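Local coordinates for protein peptidoglycan D,D-transpeptidase MrdA (PDB 7KIS) that probably cross-links peptidoglycan strands during cell-wall synthesis in Pseudomonas aeruginosa, as a penicillin-binding, serine-type D,D-transpeptidase of the inner membrane, at residues K170-G178 / L249-E260; G265-I273 / I310-V318. All coordinates share one frame; numbering follows the deposited sequence.

Contact 1 of 2, residues K170-G178 / L249-E260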
loop_
_atom_site.group_PDB
_atom_site.type_symbol
_atom_site.label_atom_id
_atom_site.label_comp_id
_atom_site.label_asym_id
_atom_site.label_seq_id
_atom_site.Cartn_x
_atom_site.Cartn_y
_atom_site.Cartn_z
ATOM N N LYS A 170 9.415 -5.277 -19.095
ATOM C CA LYS A 170 8.109 -5.091 -19.737
ATOM C C LYS A 170 7.022 -4.945 -18.677
ATOM O O LYS A 170 7.105 -4.014 -17.858
ATOM C CB LYS A 170 7.908 -6.229 -20.740
ATOM C CG LYS A 170 9.049 -6.382 -21.731
ATOM C CD LYS A 170 8.853 -7.595 -22.625
ATOM C CE LYS A 170 8.567 -7.180 -24.060
ATOM N NZ LYS A 170 8.875 -8.269 -25.030
ATOM N N GLU A 171 6.015 -5.821 -18.639
ATOM C CA GLU A 171 4.803 -5.581 -17.866
ATOM C C GLU A 171 5.018 -5.650 -16.359
ATOM O O GLU A 171 4.170 -5.160 -15.607
ATOM C CB GLU A 171 3.724 -6.585 -18.278
ATOM C CG GLU A 171 4.023 -8.029 -17.887
ATOM C CD GLU A 171 5.022 -8.698 -18.815
ATOM O OE1 GLU A 171 5.673 -9.672 -18.384
ATOM O OE2 GLU A 171 5.156 -8.249 -19.973
ATOM N N HIS A 172 6.119 -6.243 -15.899
ATOM C CA HIS A 172 6.344 -6.396 -14.465
ATOM C C HIS A 172 6.554 -5.070 -13.740
ATOM O O HIS A 172 6.718 -5.080 -12.515
ATOM C CB HIS A 172 7.546 -7.309 -14.215
ATOM C CG HIS A 172 7.357 -8.709 -14.711
ATOM N ND1 HIS A 172 6.157 -9.380 -14.607
ATOM C CD2 HIS A 172 8.216 -9.565 -15.311
ATOM C CE1 HIS A 172 6.287 -10.590 -15.124
ATOM N NE2 HIS A 172 7.526 -10.727 -15.558
ATOM N N PHE A 173 6.552 -3.934 -14.449
ATOM C CA PHE A 173 6.823 -2.653 -13.808
ATOM C C PHE A 173 5.992 -1.503 -14.367
ATOM O O PHE A 173 6.359 -0.339 -14.164
ATOM C CB PHE A 173 8.299 -2.295 -13.937
ATOM C CG PHE A 173 9.134 -2.799 -12.811
ATOM C CD1 PHE A 173 9.837 -3.985 -12.927
ATOM C CD2 PHE A 173 9.201 -2.096 -11.624
ATOM C CE1 PHE A 173 10.605 -4.453 -11.882
ATOM C CE2 PHE A 173 9.965 -2.555 -10.576
ATOM C CZ PHE A 173 10.668 -3.736 -10.704
ATOM N N ALA A 174 4.892 -1.790 -15.065
ATOM C CA ALA A 174 4.158 -0.725 -15.741
ATOM C C ALA A 174 3.620 0.294 -14.744
ATOM O O ALA A 174 3.608 1.499 -15.022
ATOM C CB ALA A 174 3.021 -1.319 -16.572
ATOM N N HIS A 175 3.174 -0.169 -13.579
ATOM C CA HIS A 175 2.612 0.720 -12.573
ATOM C C HIS A 175 3.636 1.185 -11.545
ATOM O O HIS A 175 3.428 2.226 -10.913
ATOM C CB HIS A 175 1.438 0.038 -11.869
ATOM C CG HIS A 175 0.305 -0.302 -12.788
ATOM N ND1 HIS A 175 -0.608 0.635 -13.220
ATOM C CD2 HIS A 175 -0.051 -1.472 -13.368
ATOM C CE1 HIS A 175 -1.483 0.055 -14.022
ATOM N NE2 HIS A 175 -1.168 -1.223 -14.128
ATOM N N SER A 176 4.729 0.444 -11.358
ATOM C CA SER A 176 5.788 0.893 -10.463
ATOM C C SER A 176 6.639 1.978 -11.119
ATOM O O SER A 176 6.709 3.111 -10.630
ATOM C CB SER A 176 6.657 -0.295 -10.042
ATOM O OG SER A 176 5.879 -1.472 -9.895
ATOM N N VAL A 177 7.292 1.645 -12.235
ATOM C CA VAL A 177 8.198 2.588 -12.886
ATOM C C VAL A 177 7.429 3.554 -13.777
ATOM O O VAL A 177 7.770 4.740 -13.865
ATOM C CB VAL A 177 9.277 1.826 -13.678
ATOM C CG1 VAL A 177 10.145 2.795 -14.472
ATOM C CG2 VAL A 177 10.131 1.004 -12.740
ATOM N N GLY A 178 6.385 3.071 -14.445
ATOM C CA GLY A 178 5.682 3.869 -15.427
ATOM C C GLY A 178 6.347 3.744 -16.780
ATOM O O GLY A 178 6.952 2.711 -17.080
ATOM N N LEU A 249 15.917 1.427 -7.353
ATOM C CA LEU A 249 14.614 1.281 -6.731
ATOM C C LEU A 249 14.700 0.335 -5.542
ATOM O O LEU A 249 15.588 -0.518 -5.454
ATOM C CB LEU A 249 13.582 0.762 -7.732
ATOM C CG LEU A 249 13.319 1.596 -8.985
ATOM C CD1 LEU A 249 12.394 0.839 -9.920
ATOM C CD2 LEU A 249 12.735 2.953 -8.630
ATOM N N SER A 250 13.746 0.493 -4.624
ATOM C CA SER A 250 13.668 -0.380 -3.462
ATOM C C SER A 250 13.086 -1.739 -3.798
ATOM O O SER A 250 13.273 -2.685 -3.026
ATOM C CB SER A 250 12.831 0.277 -2.361
ATOM O OG SER A 250 13.080 1.670 -2.302
ATOM N N ILE A 251 12.407 -1.861 -4.939
ATOM C CA ILE A 251 11.665 -3.074 -5.245
ATOM C C ILE A 251 12.628 -4.196 -5.597
ATOM O O ILE A 251 13.491 -4.050 -6.473
ATOM C CB ILE A 251 10.682 -2.825 -6.398
ATOM C CG1 ILE A 251 9.575 -1.858 -5.978
ATOM C CG2 ILE A 251 10.094 -4.135 -6.889
ATOM C CD1 ILE A 251 8.601 -1.539 -7.098
ATOM N N ASP A 252 12.482 -5.325 -4.914
ATOM C CA ASP A 252 13.077 -6.576 -5.356
ATOM C C ASP A 252 12.100 -7.260 -6.300
ATOM O O ASP A 252 10.985 -7.614 -5.895
ATOM C CB ASP A 252 13.409 -7.480 -4.171
ATOM C CG ASP A 252 14.248 -8.676 -4.573
ATOM O OD1 ASP A 252 15.294 -8.485 -5.227
ATOM O OD2 ASP A 252 13.859 -9.811 -4.231
ATOM N N SER A 253 12.518 -7.450 -7.550
ATOM C CA SER A 253 11.617 -7.994 -8.553
ATOM C C SER A 253 11.562 -9.509 -8.521
ATOM O O SER A 253 10.707 -10.096 -9.184
ATOM C CB SER A 253 12.037 -7.526 -9.950
ATOM O OG SER A 253 12.220 -6.124 -9.946
ATOM N N ARG A 254 12.425 -10.148 -7.734
ATOM C CA ARG A 254 12.198 -11.543 -7.402
ATOM C C ARG A 254 11.036 -11.671 -6.430
ATOM O O ARG A 254 10.438 -12.748 -6.322
ATOM C CB ARG A 254 13.467 -12.151 -6.796
ATOM C CG ARG A 254 14.737 -11.875 -7.591
ATOM C CD ARG A 254 15.846 -11.323 -6.701
ATOM N NE ARG A 254 16.575 -12.373 -5.991
ATOM C CZ ARG A 254 16.698 -12.437 -4.669
ATOM N NH1 ARG A 254 16.137 -11.511 -3.901
ATOM N NH2 ARG A 254 17.381 -13.429 -4.112
ATOM N N LEU A 255 10.716 -10.589 -5.723
ATOM C CA LEU A 255 9.495 -10.474 -4.941
ATOM C C LEU A 255 8.350 -9.853 -5.734
ATOM O O LEU A 255 7.188 -10.199 -5.497
ATOM C CB LEU A 255 9.760 -9.637 -3.686
ATOM C CG LEU A 255 8.759 -9.745 -2.540
ATOM C CD1 LEU A 255 8.981 -11.034 -1.770
ATOM C CD2 LEU A 255 8.876 -8.538 -1.622
ATOM N N GLN A 256 8.650 -8.941 -6.666
ATOM C CA GLN A 256 7.613 -8.414 -7.551
ATOM C C GLN A 256 7.026 -9.500 -8.447
ATOM O O GLN A 256 5.809 -9.545 -8.662
ATOM C CB GLN A 256 8.177 -7.274 -8.401
ATOM C CG GLN A 256 7.134 -6.451 -9.136
ATOM C CD GLN A 256 6.783 -5.173 -8.405
ATOM O OE1 GLN A 256 6.960 -5.071 -7.193
ATOM N NE2 GLN A 256 6.286 -4.187 -9.143
ATOM N N GLU A 257 7.873 -10.383 -8.982
ATOM C CA GLU A 257 7.367 -11.474 -9.809
ATOM C C GLU A 257 6.635 -12.511 -8.968
ATOM O O GLU A 257 5.602 -13.041 -9.389
ATOM C CB GLU A 257 8.505 -12.114 -10.603
ATOM C CG GLU A 257 8.618 -11.587 -12.029
ATOM C CD GLU A 257 9.027 -12.657 -13.024
ATOM O OE1 GLU A 257 10.132 -12.546 -13.597
ATOM O OE2 GLU A 257 8.243 -13.606 -13.234
ATOM N N ALA A 258 7.157 -12.815 -7.776
ATOM C CA ALA A 258 6.502 -13.789 -6.911
ATOM C C ALA A 258 5.160 -13.271 -6.416
ATOM O O ALA A 258 4.247 -14.063 -6.156
ATOM C CB ALA A 258 7.405 -14.141 -5.729
ATOM N N ALA A 259 5.022 -11.951 -6.285
ATOM C CA ALA A 259 3.747 -11.377 -5.875
ATOM C C ALA A 259 2.723 -11.477 -7.001
ATOM O O ALA A 259 1.568 -11.853 -6.769
ATOM C CB ALA A 259 3.938 -9.929 -5.432
ATOM N N GLU A 260 3.122 -11.125 -8.229
ATOM C CA GLU A 260 2.224 -11.296 -9.367
ATOM C C GLU A 260 1.851 -12.763 -9.541
ATOM O O GLU A 260 0.709 -13.088 -9.888
ATOM C CB GLU A 260 2.876 -10.776 -10.649
ATOM C CG GLU A 260 3.291 -9.318 -10.633
ATOM C CD GLU A 260 3.851 -8.872 -11.973
ATOM O OE1 GLU A 260 3.113 -8.939 -12.979
ATOM O OE2 GLU A 260 5.031 -8.462 -12.021
#
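His172 meets two glutamates of helix 253-263, one turn apart, Glu257 over a face of its ring and Glu260 at ND1. The aliphatic part of Glu257 makes a CH-pi contact with the imidazole, CG 3.8 Å from the ring centroid, and its carboxylate continues nearly parallel to the ring, the planes only 16° apart. Glu260 meets the same ring quite differently: its carboxylate is turned 75° to it, and OE2 stands 3.0 Å from His172 ND1 in a weak, bent hydrogen bond. Extended beyond CG, Glu260 spans the distance to ND1. With Glu171 OE1 over the other face, three carboxylates gather round the imidazole and would be expected to favour its protonated form.

Deeper in, Phe173 fills the apolar part of the interface. Its CE2 atom packs on Ile251 CD1 at 3.9 Å, while Ser253 OG lies at the ring edge, near its plane, where the aryl C-H groups can face the oxygen. A small hydroxyl side chain suits the start of the helix here, leaving room for the ring. Alongside, Val177 CG2 touches Leu249 CD1 at 3.6 Å, the two branched chains crossing at about a right angle.

Gln256 and Ser176 bring polar groups into the buried part. Gln256 CG lies anti to the backbone N (chi1 -167°) and the chain then bends, carrying NE2 to 2.8 Å from Ser176 OG in a weak hydrogen bond; its OE1 takes the backbone N-H of Met283 in strand 280-286. An amide suits this place because it offers a donor and an acceptor at once. The arrangement joins a loop of the N-terminal dimerisation-domain region to the first helix of the penicillin-binding transpeptidase fold, away from the active site.

Contact 2 of 2, residues G265-I273 / I310-V318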
loop_
_atom_site.group_PDB
_atom_site.type_symbol
_atom_site.label_atom_id
_atom_site.label_comp_id
_atom_site.label_asym_id
_atom_site.label_seq_id
_atom_site.Cartn_x
_atom_site.Cartn_y
_atom_site.Cartn_z
ATOM N N GLY A 265 -3.239 -14.198 -11.513
ATOM C CA GLY A 265 -4.063 -13.667 -12.576
ATOM C C GLY A 265 -5.271 -12.878 -12.128
ATOM O O GLY A 265 -5.948 -12.278 -12.975
ATOM N N ARG A 266 -5.569 -12.854 -10.834
ATOM C CA ARG A 266 -6.706 -12.096 -10.345
ATOM C C ARG A 266 -6.414 -10.600 -10.404
ATOM O O ARG A 266 -5.260 -10.163 -10.396
ATOM C CB ARG A 266 -7.032 -12.492 -8.904
ATOM C CG ARG A 266 -7.671 -13.857 -8.734
ATOM C CD ARG A 266 -9.182 -13.773 -8.850
ATOM N NE ARG A 266 -9.840 -14.862 -8.132
ATOM C CZ ARG A 266 -10.781 -14.688 -7.211
ATOM N NH1 ARG A 266 -11.326 -15.736 -6.606
ATOM N NH2 ARG A 266 -11.184 -13.464 -6.899
ATOM N N ARG A 267 -7.481 -9.811 -10.474
ATOM C CA ARG A 267 -7.333 -8.366 -10.474
ATOM C C ARG A 267 -7.192 -7.883 -9.036
ATOM O O ARG A 267 -7.861 -8.389 -8.131
ATOM C CB ARG A 267 -8.535 -7.711 -11.162
ATOM C CG ARG A 267 -8.772 -8.251 -12.571
ATOM C CD ARG A 267 -10.100 -7.821 -13.196
ATOM N NE ARG A 267 -10.741 -6.694 -12.525
ATOM C CZ ARG A 267 -11.998 -6.318 -12.745
ATOM N NH1 ARG A 267 -12.508 -5.279 -12.096
ATOM N NH2 ARG A 267 -12.747 -6.978 -13.619
ATOM N N GLY A 268 -6.316 -6.912 -8.824
ATOM C CA GLY A 268 -6.108 -6.420 -7.470
ATOM C C GLY A 268 -4.768 -5.713 -7.342
ATOM O O GLY A 268 -4.233 -5.188 -8.319
ATOM N N ALA A 269 -4.244 -5.718 -6.116
ATOM C CA ALA A 269 -3.018 -4.997 -5.809
ATOM C C ALA A 269 -2.310 -5.647 -4.627
ATOM O O ALA A 269 -2.952 -6.156 -3.704
ATOM C CB ALA A 269 -3.307 -3.521 -5.504
ATOM N N ILE A 270 -0.977 -5.623 -4.668
ATOM C CA ILE A 270 -0.132 -6.152 -3.601
ATOM C C ILE A 270 1.003 -5.166 -3.353
ATOM O O ILE A 270 1.669 -4.732 -4.298
ATOM C CB ILE A 270 0.438 -7.543 -3.946
ATOM C CG1 ILE A 270 -0.684 -8.573 -4.073
ATOM C CG2 ILE A 270 1.444 -7.988 -2.898
ATOM C CD1 ILE A 270 -0.206 -9.922 -4.557
ATOM N N VAL A 271 1.226 -4.816 -2.087
ATOM C CA VAL A 271 2.265 -3.867 -1.695
ATOM C C VAL A 271 3.039 -4.462 -0.526
ATOM O O VAL A 271 2.448 -4.783 0.511
ATOM C CB VAL A 271 1.686 -2.494 -1.312
ATOM C CG1 VAL A 271 2.800 -1.561 -0.868
ATOM C CG2 VAL A 271 0.920 -1.896 -2.480
ATOM N N ALA A 272 4.352 -4.603 -0.688
ATOM C CA ALA A 272 5.222 -5.125 0.357
ATOM C C ALA A 272 6.174 -4.027 0.812
ATOM O O ALA A 272 6.758 -3.321 -0.017
ATOM C CB ALA A 272 6.007 -6.340 -0.138
ATOM N N ILE A 273 6.335 -3.893 2.126
ATOM C CA ILE A 273 7.127 -2.826 2.724
ATOM C C ILE A 273 8.104 -3.415 3.736
ATOM O O ILE A 273 7.738 -4.287 4.531
ATOM C CB ILE A 273 6.232 -1.769 3.402
ATOM C CG1 ILE A 273 5.311 -1.102 2.379
ATOM C CG2 ILE A 273 7.080 -0.754 4.149
ATOM C CD1 ILE A 273 4.776 0.246 2.808
ATOM N N ILE A 310 -12.536 -4.165 -19.745
ATOM C CA ILE A 310 -13.175 -3.890 -18.459
ATOM C C ILE A 310 -12.344 -4.371 -17.282
ATOM O O ILE A 310 -12.683 -4.069 -16.130
ATOM C CB ILE A 310 -14.590 -4.493 -18.397
ATOM C CG1 ILE A 310 -14.556 -5.995 -18.682
ATOM C CG2 ILE A 310 -15.513 -3.769 -19.366
ATOM C CD1 ILE A 310 -13.707 -6.784 -17.704
ATOM N N ASP A 311 -11.248 -5.091 -17.534
ATOM C CA ASP A 311 -10.313 -5.448 -16.474
ATOM C C ASP A 311 -9.465 -4.265 -16.035
ATOM O O ASP A 311 -8.786 -4.361 -15.008
ATOM C CB ASP A 311 -9.421 -6.603 -16.925
ATOM C CG ASP A 311 -10.052 -7.960 -16.673
ATOM O OD1 ASP A 311 -11.277 -8.015 -16.444
ATOM O OD2 ASP A 311 -9.323 -8.974 -16.700
ATOM N N ARG A 312 -9.484 -3.170 -16.799
ATOM C CA ARG A 312 -8.761 -1.933 -16.525
ATOM C C ARG A 312 -7.267 -2.151 -16.321
ATOM O O ARG A 312 -6.770 -2.020 -15.195
ATOM C CB ARG A 312 -9.361 -1.249 -15.295
ATOM C CG ARG A 312 -10.703 -0.582 -15.550
ATOM C CD ARG A 312 -11.043 0.416 -14.452
ATOM N NE ARG A 312 -11.626 -0.245 -13.287
ATOM C CZ ARG A 312 -11.898 0.362 -12.137
ATOM N NH1 ARG A 312 -11.640 1.654 -11.990
ATOM N NH2 ARG A 312 -12.427 -0.321 -11.129
ATOM N N PRO A 313 -6.518 -2.488 -17.375
ATOM C CA PRO A 313 -5.064 -2.645 -17.213
ATOM C C PRO A 313 -4.356 -1.332 -16.936
ATOM O O PRO A 313 -3.221 -1.350 -16.443
ATOM C CB PRO A 313 -4.614 -3.248 -18.553
ATOM C CG PRO A 313 -5.878 -3.653 -19.266
ATOM C CD PRO A 313 -6.948 -2.748 -18.759
ATOM N N LEU A 314 -4.992 -0.197 -17.228
ATOM C CA LEU A 314 -4.414 1.117 -16.987
ATOM C C LEU A 314 -4.688 1.641 -15.584
ATOM O O LEU A 314 -4.154 2.695 -15.220
ATOM C CB LEU A 314 -4.962 2.125 -18.006
ATOM C CG LEU A 314 -4.446 2.080 -19.446
ATOM C CD1 LEU A 314 -4.650 3.433 -20.122
ATOM C CD2 LEU A 314 -2.984 1.666 -19.488
ATOM N N TYR A 315 -5.495 0.938 -14.795
ATOM C CA TYR A 315 -5.851 1.391 -13.455
ATOM C C TYR A 315 -4.737 1.018 -12.485
ATOM O O TYR A 315 -4.480 -0.168 -12.252
ATOM C CB TYR A 315 -7.181 0.778 -13.023
ATOM C CG TYR A 315 -7.908 1.567 -11.955
ATOM C CD1 TYR A 315 -8.476 2.800 -12.244
ATOM C CD2 TYR A 315 -8.032 1.075 -10.661
ATOM C CE1 TYR A 315 -9.143 3.526 -11.273
ATOM C CE2 TYR A 315 -8.698 1.794 -9.684
ATOM C CZ TYR A 315 -9.252 3.017 -9.996
ATOM O OH TYR A 315 -9.916 3.736 -9.027
ATOM N N ASN A 316 -4.073 2.025 -11.921
ATOM C CA ASN A 316 -3.080 1.804 -10.871
ATOM C C ASN A 316 -3.840 1.626 -9.563
ATOM O O ASN A 316 -4.105 2.583 -8.834
ATOM C CB ASN A 316 -2.089 2.960 -10.804
ATOM C CG ASN A 316 -0.815 2.595 -10.064
ATOM O OD1 ASN A 316 -0.839 1.827 -9.102
ATOM N ND2 ASN A 316 0.309 3.146 -10.511
ATOM N N ARG A 317 -4.200 0.375 -9.266
ATOM C CA ARG A 317 -5.021 0.080 -8.098
ATOM C C ARG A 317 -4.309 0.373 -6.785
ATOM O O ARG A 317 -4.976 0.581 -5.767
ATOM C CB ARG A 317 -5.472 -1.380 -8.136
ATOM C CG ARG A 317 -6.024 -1.808 -9.485
ATOM C CD ARG A 317 -6.604 -3.212 -9.436
ATOM N NE ARG A 317 -7.821 -3.335 -10.233
ATOM C CZ ARG A 317 -7.844 -3.428 -11.559
ATOM N NH1 ARG A 317 -6.711 -3.413 -12.248
ATOM N NH2 ARG A 317 -9.000 -3.538 -12.198
ATOM N N VAL A 318 -2.975 0.400 -6.784
ATOM C CA VAL A 318 -2.245 0.709 -5.559
ATOM C C VAL A 318 -2.424 2.174 -5.185
ATOM O O VAL A 318 -2.603 2.512 -4.008
ATOM C CB VAL A 318 -0.757 0.346 -5.721
ATOM C CG1 VAL A 318 0.059 0.913 -4.570
ATOM C CG2 VAL A 318 -0.582 -1.158 -5.810
#
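Arg317 lays its aliphatic chain over the backbone of Gly268, CD coming to 3.3 Å from Gly268 O, and one face of its guanidinium lies over Arg267 CB. Strand 268-273, second in the five-stranded antiparallel sheet of the transpeptidase fold, here meets the segment that leads into helix 317-320. Glycine suits position 268 because its extended, positive-phi backbone would bring a CB against the preceding carbonyl. Farther along the strand, the small Ala269 leaves room for Val318, whose CG2 packs on Ala269 CB at 3.6 Å, and the branched Val271 meets Val318 CG1 through its CG2.

The two arginines approach closely, Arg267 NE 3.6 Å from Arg317 NH2 with their planes 50° apart, but both form salt bridges with Glu586, whose carboxylate should offset the like charges. Arg267, bent at chi3 (16°), also turns NH2 to Asp311 OD1 in a salt bridge whose hydrogen bond is weak.

Arg317 in turn holds the 310-318 loop together. Its NH1 bonds to Arg312 O, which also accepts Tyr315 N of the type I turn from the opposite face of the carbonyl plane. The straighter bond runs from NH2 to Asp311 O, 2.9 Å at 160°, with the oxygen near the guanidinium plane.

Overall arrangement
The two contacts follow one another along the chain, contact 1 closing before contact 2 opens, and their centres lie about 12 Å apart. Helix 253-263 of contact 1 is followed, after a short loop, by strand 268-273 of contact 2, and Ile270 of that strand packs on Ala259. A second connection comes from the loop 170-178: His175 O probably accepts a weak hydrogen bond from Asn316 ND2, 3.3 Å away. Strand 280-286, paired with strand 268-273 at the edge of the antiparallel sheet, touches both contacts. Together they tie the N-terminal region to one side of the transpeptidase domain, away from the inhibitor-bound pocket.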